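Local structure of glutamate ABC superfamily ATP binding cassette transporter, binding protein (Enterococcus faecium DO, 5EYF) at residues V43-A48 against Q217-M222; V63-T66 against P72-K75; A84-T89 against G201-K206. The protein probably serves as the glutamate-binding component of an ABC transporter, holding the amino acid in the cleft between its two lobes for delivery to the membrane permease. One frame throughout, in Å; residues are numbered along the deposited sequence. Where two conformers were deposited one is given.

Following the chain from its N terminus, the first of these segments, on helix 41-54, opens contact 1, which closes only at helix 209-225 and so encloses the other two. Contact 2 is a short closure inside it, folding helix 70-75 back onto the preceding segment 63-66. Contact 3 follows in series: 84-89 is joined by 201-206 after the chain has passed through the other lobe. Contacts 2 and 3 touch, with L74 packing on the backbone of A203 to N205 and K75 NZ probably hydrogen-bonded to N205 OD1. Contacts 1 and 3 tie early to late parts of the sequence, contact 2 is local, and all three lie in one lobe, with the glutamate beside contact 3.

Contact 1 of 3, residues V43-A48 against Q217-M222; sequences VDIAKA and QALEEM
M222, a selenomethionine, reaches across from helix 209-225 to I45 and A48 of helix 41-54, joining an early and a late helix of the type II periplasmic-binding-protein fold. The two helical segments cross at 102°, their axes 10.8 Å apart at closest approach, a wide gap that one long side chain bridges. The terminal methyl does most of the touching: M222 CE lies 3.5 Å from A48 CB and 3.8 Å from I45 CD1. The chain turns at its last torsion (chi3 55°), which brings the methyl round to these two partners. I45 meets it with the end of its longer branch, the two chains running obliquely across each other. The shorter branch of I45 faces another way, toward L219, with CG2 a loose 4.5 Å from CD2 of that leucine. No hydrogen bond spans the interface; it is apolar packing in a largely buried place.

Further out, helix 227-235 lies against the same face of helix 41-54, I231 touching D44, I45 and A48, and Y228 touching I45. D44 OD2 adds a salt bridge to K234 and a hydrogen bond to W235. Y228 is also joined to M222 by backbone hydrogen bonding, which ties this third helix to the residue whose SE rests 3.9 Å from A48 CB.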
loop_
_atom_site.group_PDB
_atom_site.type_symbol
_atom_site.label_atom_id
_atom_site.label_comp_id
_atom_site.label_asym_id
_atom_site.label_seq_id
_atom_site.Cartn_x
_atom_site.Cartn_y
_atom_site.Cartn_z
ATOM N N VAL B 43 17.217 7.559 5.611
ATOM C CA VAL B 43 18.370 8.458 5.530
ATOM C C VAL B 43 18.762 8.703 4.073
ATOM O O VAL B 43 19.039 9.845 3.667
ATOM C CB VAL B 43 19.542 7.882 6.343
ATOM C CG1 VAL B 43 20.830 8.692 6.093
ATOM C CG2 VAL B 43 19.196 7.880 7.818
ATOM N N ASP B 44 18.813 7.642 3.266
ATOM C CA ASP B 44 19.247 7.821 1.874
ATOM C C ASP B 44 18.227 8.596 1.047
ATOM O O ASP B 44 18.595 9.394 0.168
ATOM C CB ASP B 44 19.537 6.468 1.226
ATOM C CG ASP B 44 20.885 5.890 1.663
ATOM O OD1 ASP B 44 21.635 6.570 2.413
ATOM O OD2 ASP B 44 21.198 4.757 1.251
ATOM N N ILE B 45 16.944 8.333 1.271
ATOM C CA ILE B 45 15.907 9.128 0.617
ATOM C C ILE B 45 16.047 10.601 1.006
ATOM O O ILE B 45 15.934 11.500 0.159
ATOM C CB ILE B 45 14.507 8.561 0.956
ATOM C CG1 ILE B 45 14.284 7.143 0.318
ATOM C CG2 ILE B 45 13.414 9.491 0.504
ATOM C CD1 ILE B 45 14.101 7.167 -1.201
ATOM N N ALA B 46 16.260 10.883 2.304
ATOM C CA ALA B 46 16.446 12.266 2.755
ATOM C C ALA B 46 17.608 12.942 2.038
ATOM O O ALA B 46 17.500 14.096 1.607
ATOM C CB ALA B 46 16.699 12.283 4.260
ATOM N N LYS B 47 18.749 12.255 1.948
ATOM C CA LYS B 47 19.908 12.847 1.273
ATOM C C LYS B 47 19.598 13.128 -0.193
ATOM O O LYS B 47 19.946 14.197 -0.717
ATOM C CB LYS B 47 21.120 11.926 1.406
ATOM C CG LYS B 47 21.628 11.791 2.832
ATOM C CD LYS B 47 22.738 10.787 2.912
ATOM C CE LYS B 47 23.350 10.784 4.280
ATOM N NZ LYS B 47 24.634 10.014 4.297
ATOM N N ALA B 48 18.944 12.183 -0.871
ATOM C CA ALA B 48 18.636 12.375 -2.284
ATOM C C ALA B 48 17.662 13.534 -2.491
ATOM O O ALA B 48 17.800 14.310 -3.447
ATOM C CB ALA B 48 18.073 11.076 -2.862
ATOM N N GLN B 217 8.199 17.405 -5.489
ATOM C CA GLN B 217 8.861 17.522 -6.777
ATOM C C GLN B 217 10.154 16.726 -6.793
ATOM O O GLN B 217 10.483 16.078 -7.791
ATOM C CB GLN B 217 9.134 19.005 -7.070
ATOM C CG GLN B 217 9.893 19.284 -8.360
ATOM C CD GLN B 217 9.099 18.936 -9.593
ATOM O OE1 GLN B 217 7.873 18.993 -9.587
ATOM N NE2 GLN B 217 9.796 18.569 -10.668
ATOM N N ALA B 218 10.906 16.774 -5.690
ATOM C CA ALA B 218 12.132 15.990 -5.571
ATOM C C ALA B 218 11.846 14.501 -5.731
ATOM O O ALA B 218 12.528 13.806 -6.495
ATOM C CB ALA B 218 12.799 16.279 -4.226
ATOM N N LEU B 219 10.815 13.999 -5.029
ATOM C CA LEU B 219 10.433 12.595 -5.167
ATOM C C LEU B 219 10.045 12.272 -6.599
ATOM O O LEU B 219 10.455 11.240 -7.136
ATOM C CB LEU B 219 9.268 12.240 -4.228
ATOM C CG LEU B 219 9.640 12.135 -2.749
ATOM C CD1 LEU B 219 8.362 12.119 -1.905
ATOM C CD2 LEU B 219 10.475 10.879 -2.538
ATOM N N GLU B 220 9.241 13.138 -7.227
ATOM C CA GLU B 220 8.888 12.944 -8.635
ATOM C C GLU B 220 10.134 12.767 -9.495
ATOM O O GLU B 220 10.223 11.842 -10.306
ATOM C CB GLU B 220 8.059 14.128 -9.139
ATOM C CG GLU B 220 7.531 13.959 -10.561
ATOM C CD GLU B 220 6.615 15.102 -10.999
ATOM O OE1 GLU B 220 6.524 16.119 -10.275
ATOM O OE2 GLU B 220 5.982 14.985 -12.071
ATOM N N GLU B 221 11.110 13.654 -9.321
ATOM C CA GLU B 221 12.329 13.598 -10.118
ATOM C C GLU B 221 13.102 12.309 -9.855
ATOM O O GLU B 221 13.675 11.724 -10.784
ATOM C CB GLU B 221 13.185 14.819 -9.796
ATOM C CG GLU B 221 12.662 16.142 -10.387
ATOM C CD GLU B 221 13.523 17.345 -9.998
ATOM O OE1 GLU B 221 14.748 17.169 -9.770
ATOM O OE2 GLU B 221 12.971 18.470 -9.915
HETATM N N MSE B 222 13.095 11.834 -8.605
HETATM C CA MSE B 222 13.838 10.641 -8.237
HETATM C C MSE B 222 13.185 9.379 -8.796
HETATM O O MSE B 222 13.861 8.417 -9.163
HETATM C CB MSE B 222 13.933 10.535 -6.712
HETATM C CG MSE B 222 14.841 11.631 -6.092
HETATM SE SE MSE B 222 14.518 11.895 -4.199
HETATM C CE MSE B 222 14.755 10.063 -3.534
#

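Contact 2 of 3, residues V63-T66 against P72-K75; sequences VEVT and PLLK
The extended backbone at V65 (phi -124°, psi 160°) runs past the helical turn 72-75, and the nearest CA atoms, those of V65 and L73, are 7.6 Å apart. L73 carries the contact from the helix side. Its CG stands anti to its own carbonyl carbon (chi1 -73°), which sends the isobutyl group out toward the chain opposite, where CD1 is the atom that arrives. That methyl sits 3.9 Å from V65 CG1 and equally 3.9 Å from E64 O, so it lies against both a methyl group and a peptide oxygen. The other methyl stays back, L73 CD2 being 6.0 Å from V65 CG1. The two side chains slide past one another in opposite directions rather than meeting end on, and V65 offers CG1 alone, with CG2 on its far side from the leucine. Two residues earlier, a second valine points the same way but remains just beyond touching distance, V63 CG1 lying 4.9 Å from L73 CD1.

In the fold this is part of a beta-alpha-beta crossover: strand 59-64 leads through helix 70-75 to strand 81-82, and strand 16-21 lies between the two in the parallel sheet. Backbone hydrogen bonds from V63 and V65 to V21 hold the chain to that central strand, while I79 of the loop after the helix packs on V63 and V65, and N78 touches L73. Between the segments, S67 and, at the start of the helix, R70 bind the glutamate, and T66 N is hydrogen-bonded to T69 OG1.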
loop_
_atom_site.group_PDB
_atom_site.type_symbol
_atom_site.label_atom_id
_atom_site.label_comp_id
_atom_site.label_asym_id
_atom_site.label_seq_id
_atom_site.Cartn_x
_atom_site.Cartn_y
_atom_site.Cartn_z
ATOM N N VAL B 63 18.538 14.620 12.923
ATOM C CA VAL B 63 18.150 14.746 14.324
ATOM C C VAL B 63 17.368 13.499 14.698
ATOM O O VAL B 63 16.442 13.093 13.976
ATOM C CB VAL B 63 17.299 16.011 14.571
ATOM C CG1 VAL B 63 16.693 16.022 15.968
ATOM C CG2 VAL B 63 18.109 17.271 14.304
ATOM N N GLU B 64 17.715 12.890 15.822
ATOM C CA GLU B 64 16.985 11.705 16.250
ATOM C C GLU B 64 15.552 12.053 16.648
ATOM O O GLU B 64 15.320 12.953 17.468
ATOM C CB GLU B 64 17.691 11.021 17.424
ATOM C CG GLU B 64 16.812 9.899 17.951
ATOM C CD GLU B 64 17.470 8.961 18.936
ATOM O OE1 GLU B 64 18.495 9.319 19.539
ATOM O OE2 GLU B 64 16.928 7.844 19.116
ATOM N N VAL B 65 14.588 11.296 16.107
ATOM C CA VAL B 65 13.219 11.305 16.607
ATOM C C VAL B 65 12.822 9.879 16.976
ATOM O O VAL B 65 13.413 8.897 16.515
ATOM C CB VAL B 65 12.217 11.866 15.572
ATOM C CG1 VAL B 65 12.662 13.233 15.086
ATOM C CG2 VAL B 65 12.030 10.880 14.402
ATOM N N THR B 66 11.789 9.778 17.806
ATOM C CA THR B 66 11.091 8.530 18.050
ATOM C C THR B 66 9.654 8.680 17.549
ATOM O O THR B 66 9.213 9.767 17.170
ATOM C CB THR B 66 11.078 8.171 19.536
ATOM O OG1 THR B 66 10.206 9.082 20.219
ATOM C CG2 THR B 66 12.493 8.270 20.119
ATOM N N PRO B 72 5.971 16.306 17.977
ATOM C CA PRO B 72 6.366 17.474 18.791
ATOM C C PRO B 72 7.603 18.202 18.283
ATOM O O PRO B 72 7.580 19.432 18.197
ATOM C CB PRO B 72 6.579 16.863 20.185
ATOM C CG PRO B 72 5.621 15.732 20.222
ATOM C CD PRO B 72 5.662 15.138 18.823
ATOM N N LEU B 73 8.646 17.476 17.861
ATOM C CA LEU B 73 9.852 18.111 17.337
ATOM C C LEU B 73 9.591 18.805 16.012
ATOM O O LEU B 73 10.109 19.901 15.765
ATOM C CB LEU B 73 10.951 17.068 17.172
ATOM C CG LEU B 73 11.545 16.626 18.504
ATOM C CD1 LEU B 73 12.403 15.381 18.306
ATOM C CD2 LEU B 73 12.371 17.767 19.051
ATOM N N LEU B 74 8.803 18.172 15.135
ATOM C CA LEU B 74 8.453 18.816 13.874
ATOM C C LEU B 74 7.661 20.099 14.104
ATOM O O LEU B 74 7.967 21.141 13.515
ATOM C CB LEU B 74 7.653 17.856 13.000
ATOM C CG LEU B 74 7.291 18.436 11.624
ATOM C CD1 LEU B 74 8.514 18.630 10.731
ATOM C CD2 LEU B 74 6.318 17.494 10.917
ATOM N N LYS B 75 6.612 20.037 14.931
ATOM C CA LYS B 75 5.749 21.201 15.068
ATOM C C LYS B 75 6.444 22.331 15.808
ATOM O O LYS B 75 6.079 23.498 15.632
ATOM C CB LYS B 75 4.438 20.791 15.752
ATOM C CG LYS B 75 3.654 19.756 14.914
ATOM C CD LYS B 75 2.194 19.630 15.356
ATOM C CE LYS B 75 1.415 20.926 15.166
ATOM N NZ LYS B 75 1.042 21.144 13.741
#

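Contact 3 of 3, residues A84-T89 against G201-K206; sequences ATMTIT and GIAINK. With GLU (glutamic acid), chain E.
A84 to T87 line the glutamate pocket of this two-lobed binding-protein fold, and M86 and I88 set their loop against 201-206. The chain alternates: T85 and T87 turn their side chains from the strand toward the ligand, M86 and I88 offer theirs to G201 and A203. From this loop the ligand's amino group is held by two atoms: it donates to T85 O and to T87 OG1, each 2.8 Å from GLU N. The alpha-carboxylate is met by the backbone: T87 N binds GLU O at 2.9 Å in an almost straight bond (174°). At the other end of the ligand, T85 OG1 donates to GLU OE1 over 2.8 Å. With chi1 at 63°, this hydroxyl sits between the backbone N and carbonyl carbon of T85, which places it beside the ligand's side-chain carboxylate. R70, R92, K22, S67 and D174 add further hydrogen bonds to the ligand, and the basic groups among them would offset its two carboxylates. T87 OG1 is further tied to E198, a second-shell partner that would help fix its rotation.

Behind the ligand-binding face, G201 N donates to M86 O at 3.0 Å, nearly in line with the carbonyl bond. M86, a selenomethionine, extends fully from a CG anti to its backbone N (chi1 -168°) and lays SE 3.7 Å from A203 CB. R70, I71 and F98 touch the same side chain. I88 covers G201 with its longer branch, CG1 3.7 Å from G201 N. A water bridges the two segments, accepting from A84 N and M86 N and donating to G201 O at 2.8 Å.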
loop_
_atom_site.group_PDB
_atom_site.type_symbol
_atom_site.label_atom_id
_atom_site.label_comp_id
_atom_site.label_asym_id
_atom_site.label_seq_id
_atom_site.Cartn_x
_atom_site.Cartn_y
_atom_site.Cartn_z
ATOM N N ALA B 84 10.759 8.851 8.936
ATOM C CA ALA B 84 11.021 7.984 10.083
ATOM C C ALA B 84 9.916 6.943 10.161
ATOM O O ALA B 84 9.097 6.982 11.079
ATOM C CB ALA B 84 11.099 8.794 11.404
ATOM N N THR B 85 9.861 6.053 9.165
ATOM C CA THR B 85 8.882 4.946 9.073
ATOM C C THR B 85 7.483 5.384 9.503
ATOM O O THR B 85 6.802 4.703 10.271
ATOM C CB THR B 85 9.338 3.716 9.888
ATOM O OG1 THR B 85 9.434 4.028 11.301
ATOM C CG2 THR B 85 10.697 3.238 9.398
HETATM N N MSE B 86 7.039 6.521 8.982
HETATM C CA MSE B 86 5.809 7.145 9.481
HETATM C C MSE B 86 4.614 6.957 8.567
HETATM O O MSE B 86 4.599 7.474 7.455
HETATM C CB MSE B 86 6.023 8.636 9.679
HETATM C CG MSE B 86 4.872 9.283 10.464
HETATM SE SE MSE B 86 5.427 11.105 10.874
HETATM C CE MSE B 86 3.803 11.731 11.714
ATOM N N THR B 87 3.609 6.235 9.042
ATOM C CA THR B 87 2.440 5.976 8.217
ATOM C C THR B 87 1.567 7.218 8.090
ATOM O O THR B 87 1.345 7.961 9.068
ATOM C CB THR B 87 1.631 4.832 8.848
ATOM O OG1 THR B 87 2.468 3.677 8.909
ATOM C CG2 THR B 87 0.367 4.511 8.039
ATOM N N ILE B 88 1.054 7.423 6.880
ATOM C CA ILE B 88 0.063 8.457 6.602
ATOM C C ILE B 88 -1.284 8.007 7.143
ATOM O O ILE B 88 -1.810 6.955 6.741
ATOM C CB ILE B 88 -0.029 8.722 5.087
ATOM C CG1 ILE B 88 1.330 9.175 4.558
ATOM C CG2 ILE B 88 -1.063 9.799 4.797
ATOM C CD1 ILE B 88 1.330 9.416 3.087
ATOM N N THR B 89 -1.866 8.827 8.009
ATOM C CA THR B 89 -3.228 8.596 8.500
ATOM C C THR B 89 -3.989 9.919 8.492
ATOM O O THR B 89 -3.396 10.987 8.643
ATOM C CB THR B 89 -3.275 7.993 9.924
ATOM O OG1 THR B 89 -2.943 8.992 10.902
ATOM C CG2 THR B 89 -2.363 6.753 10.067
ATOM N N GLY B 201 4.931 8.267 4.605
ATOM C CA GLY B 201 5.088 9.582 4.021
ATOM C C GLY B 201 6.098 10.394 4.805
ATOM O O GLY B 201 6.476 10.048 5.931
ATOM N N ILE B 202 6.570 11.466 4.170
ATOM C CA ILE B 202 7.417 12.453 4.839
ATOM C C ILE B 202 6.511 13.500 5.454
ATOM O O ILE B 202 5.708 14.117 4.753
ATOM C CB ILE B 202 8.408 13.086 3.851
ATOM C CG1 ILE B 202 9.342 12.000 3.325
ATOM C CG2 ILE B 202 9.195 14.284 4.499
ATOM C CD1 ILE B 202 10.142 12.468 2.064
ATOM N N ALA B 203 6.641 13.725 6.770
ATOM C CA ALA B 203 5.778 14.683 7.428
ATOM C C ALA B 203 6.444 16.049 7.490
ATOM O O ALA B 203 7.623 16.164 7.833
ATOM C CB ALA B 203 5.420 14.204 8.832
ATOM N N ILE B 204 5.658 17.078 7.190
ATOM C CA ILE B 204 6.094 18.466 7.182
ATOM C C ILE B 204 5.084 19.279 7.992
ATOM O O ILE B 204 3.881 18.984 7.986
ATOM C CB ILE B 204 6.248 18.962 5.726
ATOM C CG1 ILE B 204 7.358 18.143 5.026
ATOM C CG2 ILE B 204 6.471 20.485 5.634
ATOM C CD1 ILE B 204 7.526 18.414 3.563
ATOM N N ASN B 205 5.566 20.253 8.762
ATOM C CA ASN B 205 4.622 21.015 9.574
ATOM C C ASN B 205 3.619 21.739 8.680
ATOM O O ASN B 205 3.895 22.047 7.514
ATOM C CB ASN B 205 5.362 22.034 10.451
ATOM C CG ASN B 205 4.527 22.538 11.604
ATOM O OD1 ASN B 205 3.512 21.932 11.961
ATOM N ND2 ASN B 205 4.937 23.653 12.188
ATOM N N LYS B 206 2.446 22.012 9.240
ATOM C CA LYS B 206 1.486 22.885 8.590
ATOM C C LYS B 206 2.108 24.255 8.323
ATOM O O LYS B 206 2.946 24.748 9.090
ATOM C CB LYS B 206 0.239 23.034 9.469
ATOM C CG LYS B 206 -0.422 21.722 9.835
ATOM C CD LYS B 206 -1.173 21.137 8.649
ATOM C CE LYS B 206 -2.007 19.898 9.032
ATOM N NZ LYS B 206 -2.579 19.260 7.823
HETATM N N GLU E . 4.672 2.955 10.554
HETATM C CA GLU E . 3.995 2.835 11.855
HETATM C C GLU E . 3.631 4.212 12.394
HETATM O O GLU E . 3.933 5.241 11.775
HETATM C CB GLU E . 4.854 2.065 12.878
HETATM C CG GLU E . 6.318 2.501 12.947
HETATM C CD GLU E . 6.547 3.848 13.626
HETATM O OE1 GLU E . 7.536 4.500 13.275
HETATM O OE2 GLU E . 5.806 4.226 14.563
HETATM O OXT GLU E . 3.001 4.329 13.464
HETATM O O HOH W 1 8.412 8.488 7.245
#